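Local coordinates for protein interpain A (Prevotella intermedia, PDB 3BB7) that is a bacterial C10-family cysteine protease, here the zymogen fragment of prodomain and catalytic domain, that probably cleaves peptide bonds with a thiol nucleophile, at residues A[119-122]-A[123-127]; A[209-212]-A[213-217]; A[230-233]-A[234-238]; A[104-108]-A[109-113]. The protein carries 1 engineered substitution. All coordinates share one frame; numbering follows the deposited sequence.

Interaction 1: A[119-122]-A[123-127]; sequences TATA and QVLNY. Unlike the reference sequence in segment 123-127: Val124 (reference Ala).
Helix 116-128 of the C10 protease domain carries at its start the predicted nucleophile position, held by the engineered Ala116, and residues 119-126 form the buried turns that follow. The backbone pairs in the i to i+4 pattern. Leu125 N gives the straightest of the four bonds, 2.9 Å to Thr121 O with an N-H...O angle of 173°. Asn126 N bonds Ala122 O at the same length. Gln123 N to Thr119 O and Val124 N to Ala120 O complete the set.

Side chains follow the same spacing. Thr119 and Gln123 lie alongside each other and point the same way, with Thr119 CG2 4.1 Å from Gln123 NE2. The Gln123 chain runs out extended beyond CG (chi2 -169°), which carries its amide to Thr92, Trp94 N and Asn283. Both ends of this buried amide are therefore satisfied and its rotation is fixed. Thr119 OG1 is held by Thr114 and Gly95 O.

This is the central helix of a papain-like (clan CA) fold, where the nucleophile helix runs through the domain core. On another face of it, Thr121 and Leu125 also lie side by side, with Thr121 CG2 4.0 Å from Leu125 CD1. Thr121 CG2 is anti to the backbone N, while OG1 sits beside that N and bonds Val117 O one turn back. Leu125 CD1 also rests 3.5 Å from Thr121 O. Ala122 packs on Leu185 and Cys189 of helix 176-192, and Val124 on Ile252 of strand 251-255.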
loop_
_atom_site.group_PDB
_atom_site.type_symbol
_atom_site.label_atom_id
_atom_site.label_comp_id
_atom_site.label_asym_id
_atom_site.label_seq_id
_atom_site.Cartn_x
_atom_site.Cartn_y
_atom_site.Cartn_z
ATOM N N THR A 119 6.686 -1.190 -4.198
ATOM C CA THR A 119 6.193 -2.490 -3.757
ATOM C C THR A 119 4.672 -2.611 -3.997
ATOM O O THR A 119 4.178 -3.674 -4.460
ATOM C CB THR A 119 6.579 -2.699 -2.294
ATOM O OG1 THR A 119 8.007 -2.796 -2.219
ATOM C CG2 THR A 119 5.942 -3.946 -1.710
ATOM N N ALA A 120 3.928 -1.547 -3.685
ATOM C CA ALA A 120 2.486 -1.572 -3.927
ATOM C C ALA A 120 2.195 -1.679 -5.439
ATOM O O ALA A 120 1.407 -2.523 -5.860
ATOM C CB ALA A 120 1.840 -0.310 -3.345
ATOM N N THR A 121 2.866 -0.865 -6.263
ATOM C CA THR A 121 2.653 -0.908 -7.709
ATOM C C THR A 121 3.021 -2.277 -8.275
ATOM O O THR A 121 2.270 -2.848 -9.067
ATOM C CB THR A 121 3.485 0.207 -8.367
ATOM O OG1 THR A 121 3.072 1.473 -7.829
ATOM C CG2 THR A 121 3.268 0.227 -9.866
ATOM N N ALA A 122 4.150 -2.842 -7.850
ATOM C CA ALA A 122 4.558 -4.156 -8.377
ATOM C C ALA A 122 3.497 -5.221 -8.049
ATOM O O ALA A 122 3.190 -6.074 -8.892
ATOM C CB ALA A 122 5.939 -4.523 -7.826
ATOM N N GLN A 123 2.934 -5.166 -6.841
ATOM C CA GLN A 123 1.941 -6.188 -6.482
ATOM C C GLN A 123 0.668 -6.029 -7.317
ATOM O O GLN A 123 0.051 -7.023 -7.711
ATOM C CB GLN A 123 1.628 -6.183 -5.001
ATOM C CG GLN A 123 2.810 -6.622 -4.139
ATOM C CD GLN A 123 2.430 -6.863 -2.687
ATOM O OE1 GLN A 123 2.286 -8.016 -2.246
ATOM N NE2 GLN A 123 2.269 -5.781 -1.934
ATOM N N VAL A 124 0.252 -4.790 -7.591
ATOM C CA VAL A 124 -0.898 -4.610 -8.471
ATOM C C VAL A 124 -0.597 -5.064 -9.905
ATOM O O VAL A 124 -1.413 -5.755 -10.502
ATOM C CB VAL A 124 -1.392 -3.147 -8.416
ATOM C CG1 VAL A 124 -2.548 -2.914 -9.460
ATOM C CG2 VAL A 124 -1.904 -2.850 -7.011
ATOM N N LEU A 125 0.557 -4.704 -10.465
ATOM C CA LEU A 125 0.892 -5.171 -11.832
ATOM C C LEU A 125 0.957 -6.690 -11.904
ATOM O O LEU A 125 0.456 -7.309 -12.860
ATOM C CB LEU A 125 2.227 -4.579 -12.280
ATOM C CG LEU A 125 2.096 -3.215 -13.002
ATOM C CD1 LEU A 125 1.147 -2.219 -12.298
ATOM C CD2 LEU A 125 3.445 -2.588 -13.327
ATOM N N ASN A 126 1.501 -7.318 -10.870
ATOM C CA ASN A 126 1.590 -8.762 -10.861
ATOM C C ASN A 126 0.198 -9.410 -10.800
ATOM O O ASN A 126 -0.034 -10.480 -11.352
ATOM C CB ASN A 126 2.419 -9.260 -9.670
ATOM C CG ASN A 126 2.522 -10.779 -9.661
ATOM O OD1 ASN A 126 3.110 -11.389 -10.576
ATOM N ND2 ASN A 126 1.950 -11.397 -8.629
ATOM N N TYR A 127 -0.727 -8.783 -10.076
ATOM C CA TYR A 127 -2.108 -9.289 -10.037
ATOM C C TYR A 127 -2.680 -9.389 -11.461
ATOM O O TYR A 127 -3.338 -10.392 -11.831
ATOM C CB TYR A 127 -2.965 -8.390 -9.139
ATOM C CG TYR A 127 -4.421 -8.779 -9.215
ATOM C CD1 TYR A 127 -4.897 -9.911 -8.537
ATOM C CD2 TYR A 127 -5.299 -8.062 -10.015
ATOM C CE1 TYR A 127 -6.237 -10.290 -8.627
ATOM C CE2 TYR A 127 -6.679 -8.443 -10.124
ATOM C CZ TYR A 127 -7.121 -9.550 -9.417
ATOM O OH TYR A 127 -8.428 -9.980 -9.517
#

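Interaction 2: A[209-212]-A[213-217]; sequences TDCA and AGLRT
Cys211 and Leu215 make the tight side of this stretch of helix 208-218. Their side chains meet one turn apart, with Cys211 SG 3.8 Å from Leu215 CD1. The thiol reaches this place because SG is anti to its backbone N (chi1 179°). Leu215 CG also presses close to the backbone, 3.4 Å from Cys211 O. Leu215 N also donates to Cys211 O at 2.9 Å. Between these two residues comes Gly214, whose N bonds Asp210 O.

The solvent side is looser and holds together through water. A bend at chi3 (-70°) folds the Arg216 guanidinium back over the preceding turn. One face of the group then lies above Ala212 O, which is 3.7 Å from the plane and displaced from the centre of the group. Arg216 N donates to Ala212 O at 3.1 Å. Arg216 NH1 also passes 3.9 Å from Ala212 CB, and its own hydrogen bond goes to Ala224 O. Arg216 NH2 donates to a water in the guanidinium plane, at 3.0 Å. This water gives a proton to Thr209 O and also bonds Thr209 OG1. It thus links residues nearly two helical turns apart. Thr209 O takes Ala213 N as well, so two donors grip it.

The tight face is turned inward. Cys211 packs on Val117 and Thr121 of helix 116-128, and Leu215 on Thr121 and Leu125 of the same helix. Thr209 and Ala212 rest on Tyr226 of strand 225-228.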
loop_
_atom_site.group_PDB
_atom_site.type_symbol
_atom_site.label_atom_id
_atom_site.label_comp_id
_atom_site.label_asym_id
_atom_site.label_seq_id
_atom_site.Cartn_x
_atom_site.Cartn_y
_atom_site.Cartn_z
ATOM N N THR A 209 1.627 11.254 -7.853
ATOM C CA THR A 209 1.455 11.870 -9.152
ATOM C C THR A 209 2.473 11.315 -10.166
ATOM O O THR A 209 2.149 11.121 -11.361
ATOM C CB THR A 209 1.554 13.401 -9.055
ATOM O OG1 THR A 209 1.243 13.985 -10.327
ATOM C CG2 THR A 209 2.947 13.873 -8.617
ATOM N N ASP A 210 3.679 11.039 -9.679
ATOM C CA ASP A 210 4.746 10.492 -10.522
ATOM C C ASP A 210 4.504 9.008 -10.788
ATOM O O ASP A 210 4.742 8.527 -11.898
ATOM C CB ASP A 210 6.093 10.734 -9.866
ATOM C CG ASP A 210 6.475 12.192 -9.812
ATOM O OD1 ASP A 210 6.170 12.963 -10.748
ATOM O OD2 ASP A 210 7.135 12.550 -8.805
ATOM N N CYS A 211 3.984 8.289 -9.789
ATOM C CA CYS A 211 3.604 6.900 -9.990
ATOM C C CYS A 211 2.581 6.784 -11.154
ATOM O O CYS A 211 2.805 6.016 -12.108
ATOM C CB CYS A 211 3.052 6.336 -8.682
ATOM S SG CYS A 211 2.509 4.623 -8.781
ATOM N N ALA A 212 1.523 7.604 -11.119
ATOM C CA ALA A 212 0.472 7.562 -12.130
ATOM C C ALA A 212 1.066 7.928 -13.510
ATOM O O ALA A 212 0.796 7.257 -14.513
ATOM C CB ALA A 212 -0.616 8.535 -11.743
ATOM N N ALA A 213 1.889 8.970 -13.578
ATOM C CA ALA A 213 2.517 9.380 -14.849
ATOM C C ALA A 213 3.385 8.288 -15.444
ATOM O O ALA A 213 3.347 8.051 -16.654
ATOM C CB ALA A 213 3.297 10.677 -14.669
ATOM N N GLY A 214 4.133 7.597 -14.593
ATOM C CA GLY A 214 5.043 6.573 -15.062
ATOM C C GLY A 214 4.268 5.335 -15.485
ATOM O O GLY A 214 4.687 4.596 -16.381
ATOM N N LEU A 215 3.169 5.044 -14.784
ATOM C CA LEU A 215 2.326 3.937 -15.191
ATOM C C LEU A 215 1.743 4.185 -16.596
ATOM O O LEU A 215 1.702 3.254 -17.423
ATOM C CB LEU A 215 1.226 3.706 -14.147
ATOM C CG LEU A 215 1.693 2.933 -12.905
ATOM C CD1 LEU A 215 0.671 3.096 -11.755
ATOM C CD2 LEU A 215 1.928 1.453 -13.193
ATOM N N ARG A 216 1.323 5.423 -16.896
ATOM C CA ARG A 216 0.869 5.761 -18.269
ATOM C C ARG A 216 1.992 5.590 -19.272
ATOM O O ARG A 216 1.807 4.999 -20.358
ATOM C CB ARG A 216 0.318 7.208 -18.364
ATOM C CG ARG A 216 -0.982 7.431 -17.572
ATOM C CD ARG A 216 -1.493 8.858 -17.748
ATOM N NE ARG A 216 -0.693 9.890 -17.106
ATOM C CZ ARG A 216 -0.936 10.389 -15.901
ATOM N NH1 ARG A 216 -1.909 9.888 -15.153
ATOM N NH2 ARG A 216 -0.184 11.387 -15.426
ATOM N N THR A 217 3.139 6.201 -18.950
ATOM C CA THR A 217 4.201 6.386 -19.929
ATOM C C THR A 217 5.066 5.169 -20.165
ATOM O O THR A 217 5.369 4.837 -21.335
ATOM C CB THR A 217 5.055 7.592 -19.553
ATOM O OG1 THR A 217 4.229 8.754 -19.696
ATOM C CG2 THR A 217 6.259 7.755 -20.465
HETATM O O HOH W 1 -0.070 12.371 -12.557
#

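Interaction 3: A[230-233]-A[234-238]; sequences ANYT and DEQWM. Unlike the reference sequence in segment 230-233: Asn231 (reference Asp).
Thr233 and Gln236 exchange two hydrogen bonds at the start of helix 234-246. Gln236 N donates to Thr233 OG1 at 3.1 Å. In return Thr233 N donates to Gln236 OE1 at 2.9 Å, in a nearly straight bond. This donor stands above the amide plane, 47° out of it, so it does not meet a lone pair of OE1. Thr233 OG1 sits between its backbone N and carbonyl carbon (chi1 65°), which turns it toward the first turn of the helix. The Gln236 chain, extended beyond CG, crosses the threonine obliquely, with Gln236 CG 3.1 Å from Thr233 OG1.

The pair is a capping box, with Thr233 as the N-cap. The first i to i+4 bond of the helix follows, Trp237 N to Thr233 O.

Two aromatic side chains lie next to the cap. Tyr232 CD1 approaches Trp237 at the indole edge, 3.6 Å from Trp237 CE3. The tyrosine ring and the six-membered ring of the indole are inclined at 51°, with centroids 5.5 Å apart. Tyr232 also crosses Gln236 at about a right angle, its ring plane perpendicular to the amide. Gln236 CB lies at the edge of the tyrosine ring.

A water joins the loop to the helix start by donating to both Tyr232 O and Asp234 OD1. Asp234 OD1 has a second partner, a salt bridge to Arg229, probably helping to balance its charge. Trp237 NE1 bonds Tyr253 OH, which fixes the indole. Trp237 packs on Ile227 and Met313, and Tyr232 on Ile227 and Arg315.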
loop_
_atom_site.group_PDB
_atom_site.type_symbol
_atom_site.label_atom_id
_atom_site.label_comp_id
_atom_site.label_asym_id
_atom_site.label_seq_id
_atom_site.Cartn_x
_atom_site.Cartn_y
_atom_site.Cartn_z
ATOM N N ALA A 230 -8.452 14.706 -0.167
ATOM C CA ALA A 230 -8.925 16.008 0.274
ATOM C C ALA A 230 -9.936 16.629 -0.689
ATOM O O ALA A 230 -10.720 17.475 -0.283
ATOM C CB ALA A 230 -7.758 16.949 0.473
ATOM N N ASN A 231 -9.944 16.159 -1.938
ATOM C CA ASN A 231 -10.896 16.649 -2.937
ATOM C C ASN A 231 -12.292 16.019 -2.874
ATOM O O ASN A 231 -13.199 16.454 -3.579
ATOM C CB ASN A 231 -10.326 16.424 -4.346
ATOM C CG ASN A 231 -9.173 17.351 -4.679
ATOM O OD1 ASN A 231 -8.458 17.112 -5.636
ATOM N ND2 ASN A 231 -8.999 18.409 -3.909
ATOM N N TYR A 232 -12.457 15.001 -2.035
ATOM C CA TYR A 232 -13.694 14.202 -1.985
ATOM C C TYR A 232 -14.297 14.147 -0.588
ATOM O O TYR A 232 -13.575 14.084 0.427
ATOM C CB TYR A 232 -13.402 12.765 -2.409
ATOM C CG TYR A 232 -12.940 12.680 -3.864
ATOM C CD1 TYR A 232 -11.604 12.870 -4.198
ATOM C CD2 TYR A 232 -13.840 12.394 -4.894
ATOM C CE1 TYR A 232 -11.179 12.811 -5.540
ATOM C CE2 TYR A 232 -13.419 12.332 -6.225
ATOM C CZ TYR A 232 -12.093 12.500 -6.530
ATOM O OH TYR A 232 -11.703 12.428 -7.846
ATOM N N THR A 233 -15.629 14.080 -0.512
ATOM C CA THR A 233 -16.231 13.760 0.783
ATOM C C THR A 233 -15.948 12.287 1.101
ATOM O O THR A 233 -15.602 11.489 0.198
ATOM C CB THR A 233 -17.737 13.950 0.789
ATOM O OG1 THR A 233 -18.314 12.999 -0.113
ATOM C CG2 THR A 233 -18.130 15.379 0.360
ATOM N N ASP A 234 -16.133 11.894 2.362
ATOM C CA ASP A 234 -15.886 10.508 2.752
ATOM C C ASP A 234 -16.765 9.565 1.943
ATOM O O ASP A 234 -16.309 8.511 1.509
ATOM C CB ASP A 234 -16.192 10.337 4.247
ATOM C CG ASP A 234 -15.272 11.146 5.121
ATOM O OD1 ASP A 234 -14.116 11.376 4.690
ATOM O OD2 ASP A 234 -15.692 11.527 6.242
ATOM N N GLU A 235 -18.034 9.935 1.756
ATOM C CA GLU A 235 -18.949 9.085 0.993
ATOM C C GLU A 235 -18.495 8.965 -0.472
ATOM O O GLU A 235 -18.564 7.883 -1.086
ATOM C CB GLU A 235 -20.388 9.605 1.100
ATOM C CG GLU A 235 -20.922 9.589 2.548
ATOM C CD GLU A 235 -20.282 10.674 3.506
ATOM O OE1 GLU A 235 -19.737 11.725 3.056
ATOM O OE2 GLU A 235 -20.333 10.471 4.753
ATOM N N GLN A 236 -18.045 10.073 -1.061
ATOM C CA GLN A 236 -17.602 10.027 -2.453
ATOM C C GLN A 236 -16.359 9.161 -2.592
ATOM O O GLN A 236 -16.240 8.373 -3.544
ATOM C CB GLN A 236 -17.292 11.438 -2.930
ATOM C CG GLN A 236 -18.542 12.271 -3.115
ATOM C CD GLN A 236 -18.263 13.763 -3.220
ATOM O OE1 GLN A 236 -17.129 14.225 -3.040
ATOM N NE2 GLN A 236 -19.315 14.534 -3.459
ATOM N N TRP A 237 -15.408 9.326 -1.666
ATOM C CA TRP A 237 -14.169 8.552 -1.701
ATOM C C TRP A 237 -14.444 7.040 -1.518
ATOM O O TRP A 237 -13.923 6.214 -2.284
ATOM C CB TRP A 237 -13.273 9.054 -0.570
ATOM C CG TRP A 237 -11.886 8.534 -0.565
ATOM C CD1 TRP A 237 -11.350 7.638 0.326
ATOM C CD2 TRP A 237 -10.831 8.881 -1.471
ATOM N NE1 TRP A 237 -10.024 7.419 0.045
ATOM C CE2 TRP A 237 -9.672 8.184 -1.046
ATOM C CE3 TRP A 237 -10.741 9.747 -2.566
ATOM C CZ2 TRP A 237 -8.438 8.310 -1.697
ATOM C CZ3 TRP A 237 -9.517 9.871 -3.209
ATOM C CH2 TRP A 237 -8.386 9.154 -2.771
ATOM N N MET A 238 -15.303 6.676 -0.559
ATOM C CA MET A 238 -15.547 5.264 -0.342
ATOM C C MET A 238 -16.311 4.690 -1.522
ATOM O O MET A 238 -16.084 3.556 -1.893
ATOM C CB MET A 238 -16.304 5.015 0.956
ATOM C CG MET A 238 -15.498 5.315 2.199
ATOM S SD MET A 238 -13.833 4.642 2.223
ATOM C CE MET A 238 -14.088 2.869 2.062
HETATM O O HOH W 2 -12.754 12.175 2.393
#

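Interaction 4: A[104-108]-A[109-113]; sequences LPKTK and KGRLI. Unlike the reference sequence in segment 104-108: Lys106 (reference Asn).
Thr107 turns OG1 between its backbone N and carbonyl carbon (chi1 85°), facing across the loop to Gly110. There Thr107 OG1 donates to Gly110 O at 2.7 Å and accepts Lys109 N at 3.1 Å. The methyl, Thr107 CG2, meets Leu112 CD2 at 3.6 Å. Arg111 runs out with CG anti to its N (chi1 -171°) and then bends at chi3. This brings Arg111 NH1 to Leu104 O at 2.9 Å, with the oxygen in the guanidinium plane. Lys106 CB lies over one face of that guanidinium.

The bent Lys106 chain crosses Arg111 at about a right angle, with Lys106 CD 3.4 Å from Arg111 N. A water accepts from both Lys106 NZ and Arg111 N. Leu112 N bonds Pro105 O, and Leu112 CD1 lies against the proline ring, 3.8 Å from Pro105 CB. Leu104, Pro105 and Leu112 all rest on Ile152 of strand 150-154.

Gly110 has a phi of 114°, where a side chain would crowd the preceding carbonyl. Gly110 N bonds Thr107 O at 3.0 Å, closing the type I beta turn from Thr107 to Gly110 at the tip of this hairpin-like loop ahead of helix 116-128.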
loop_
_atom_site.group_PDB
_atom_site.type_symbol
_atom_site.label_atom_id
_atom_site.label_comp_id
_atom_site.label_asym_id
_atom_site.label_seq_id
_atom_site.Cartn_x
_atom_site.Cartn_y
_atom_site.Cartn_z
ATOM N N LEU A 104 19.190 -3.007 -6.944
ATOM C CA LEU A 104 19.489 -1.637 -6.553
ATOM C C LEU A 104 20.899 -1.520 -5.970
ATOM O O LEU A 104 21.425 -2.499 -5.418
ATOM C CB LEU A 104 18.455 -1.152 -5.526
ATOM C CG LEU A 104 17.011 -1.052 -6.057
ATOM C CD1 LEU A 104 16.043 -0.880 -4.910
ATOM C CD2 LEU A 104 16.910 0.099 -7.068
ATOM N N PRO A 105 21.527 -0.342 -6.087
ATOM C CA PRO A 105 22.872 -0.131 -5.529
ATOM C C PRO A 105 23.025 -0.511 -4.075
ATOM O O PRO A 105 22.111 -0.323 -3.264
ATOM C CB PRO A 105 23.094 1.377 -5.718
ATOM C CG PRO A 105 22.278 1.716 -6.914
ATOM C CD PRO A 105 21.074 0.814 -6.882
ATOM N N LYS A 106 24.199 -1.056 -3.758
ATOM C CA LYS A 106 24.568 -1.322 -2.383
ATOM C C LYS A 106 25.175 -0.037 -1.789
ATOM O O LYS A 106 25.664 0.824 -2.523
ATOM C CB LYS A 106 25.556 -2.497 -2.352
ATOM C CG LYS A 106 25.854 -3.119 -0.996
ATOM C CD LYS A 106 24.747 -3.044 0.020
ATOM C CE LYS A 106 24.752 -4.359 0.835
ATOM N NZ LYS A 106 24.703 -4.134 2.318
ATOM N N THR A 107 25.086 0.138 -0.474
ATOM C CA THR A 107 25.743 1.267 0.197
ATOM C C THR A 107 26.354 0.720 1.470
ATOM O O THR A 107 25.994 -0.367 1.906
ATOM C CB THR A 107 24.775 2.466 0.510
ATOM O OG1 THR A 107 24.089 2.264 1.763
ATOM C CG2 THR A 107 23.746 2.702 -0.625
ATOM N N LYS A 108 27.291 1.463 2.058
ATOM C CA LYS A 108 27.900 1.043 3.317
ATOM C C LYS A 108 26.884 0.960 4.479
ATOM O O LYS A 108 27.182 0.406 5.534
ATOM C CB LYS A 108 29.072 1.973 3.687
ATOM C CG LYS A 108 30.234 1.973 2.677
ATOM C CD LYS A 108 31.492 2.719 3.193
ATOM C CE LYS A 108 31.361 4.242 3.088
ATOM N NZ LYS A 108 32.324 4.917 4.015
ATOM N N LYS A 109 25.684 1.504 4.276
ATOM C CA LYS A 109 24.656 1.522 5.314
ATOM C C LYS A 109 23.524 0.559 4.954
ATOM O O LYS A 109 22.457 0.588 5.566
ATOM C CB LYS A 109 24.102 2.935 5.485
ATOM C CG LYS A 109 25.198 3.967 5.769
ATOM C CD LYS A 109 24.638 5.269 6.319
ATOM C CE LYS A 109 25.692 6.378 6.326
ATOM N NZ LYS A 109 25.034 7.663 6.705
ATOM N N GLY A 110 23.781 -0.308 3.985
ATOM C CA GLY A 110 22.783 -1.271 3.537
ATOM C C GLY A 110 22.341 -0.992 2.120
ATOM O O GLY A 110 22.425 0.131 1.624
ATOM N N ARG A 111 21.868 -2.035 1.465
ATOM C CA ARG A 111 21.404 -1.876 0.096
ATOM C C ARG A 111 20.153 -0.964 0.044
ATOM O O ARG A 111 19.300 -1.012 0.937
ATOM C CB ARG A 111 21.070 -3.243 -0.516
ATOM C CG ARG A 111 20.776 -3.222 -1.986
ATOM C CD ARG A 111 20.660 -4.643 -2.562
ATOM N NE ARG A 111 21.889 -5.430 -2.374
ATOM C CZ ARG A 111 22.951 -5.393 -3.185
ATOM N NH1 ARG A 111 22.972 -4.619 -4.278
ATOM N NH2 ARG A 111 24.020 -6.145 -2.896
ATOM N N LEU A 112 20.045 -0.149 -1.014
ATOM C CA LEU A 112 18.872 0.692 -1.164
ATOM C C LEU A 112 17.613 -0.193 -1.183
ATOM O O LEU A 112 17.643 -1.324 -1.713
ATOM C CB LEU A 112 18.971 1.480 -2.463
ATOM C CG LEU A 112 20.187 2.427 -2.593
ATOM C CD1 LEU A 112 20.199 3.123 -3.978
ATOM C CD2 LEU A 112 20.295 3.471 -1.442
ATOM N N ILE A 113 16.510 0.321 -0.633
ATOM C CA ILE A 113 15.265 -0.452 -0.591
ATOM C C ILE A 113 14.261 0.007 -1.622
ATOM O O ILE A 113 14.419 1.075 -2.221
ATOM C CB ILE A 113 14.704 -0.512 0.871
ATOM C CG1 ILE A 113 14.111 0.840 1.345
ATOM C CG2 ILE A 113 15.806 -1.015 1.821
ATOM C CD1 ILE A 113 13.449 0.813 2.734
HETATM O O HOH W 3 22.123 -4.732 2.504
#

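Overall arrangement
From the N terminus, interaction 4 comes first. It closes a loop at the turn 107-110, and its last residue, Ile113, leads into helix 116-128. Interaction 1 follows within that helix. Interaction 2 lies in helix 208-218, and interaction 3 starts helix 234-246 after strand 225-228. The four are in series; none nests or crosses. Interactions 1 and 2 touch through their buried side chains, which joins the two helices. Interactions 2 and 3 do not touch, but both pack on strand 225-228. Interactions 3 and 4 lie on opposite sides of the chain's centre, with centres about 39 Å apart.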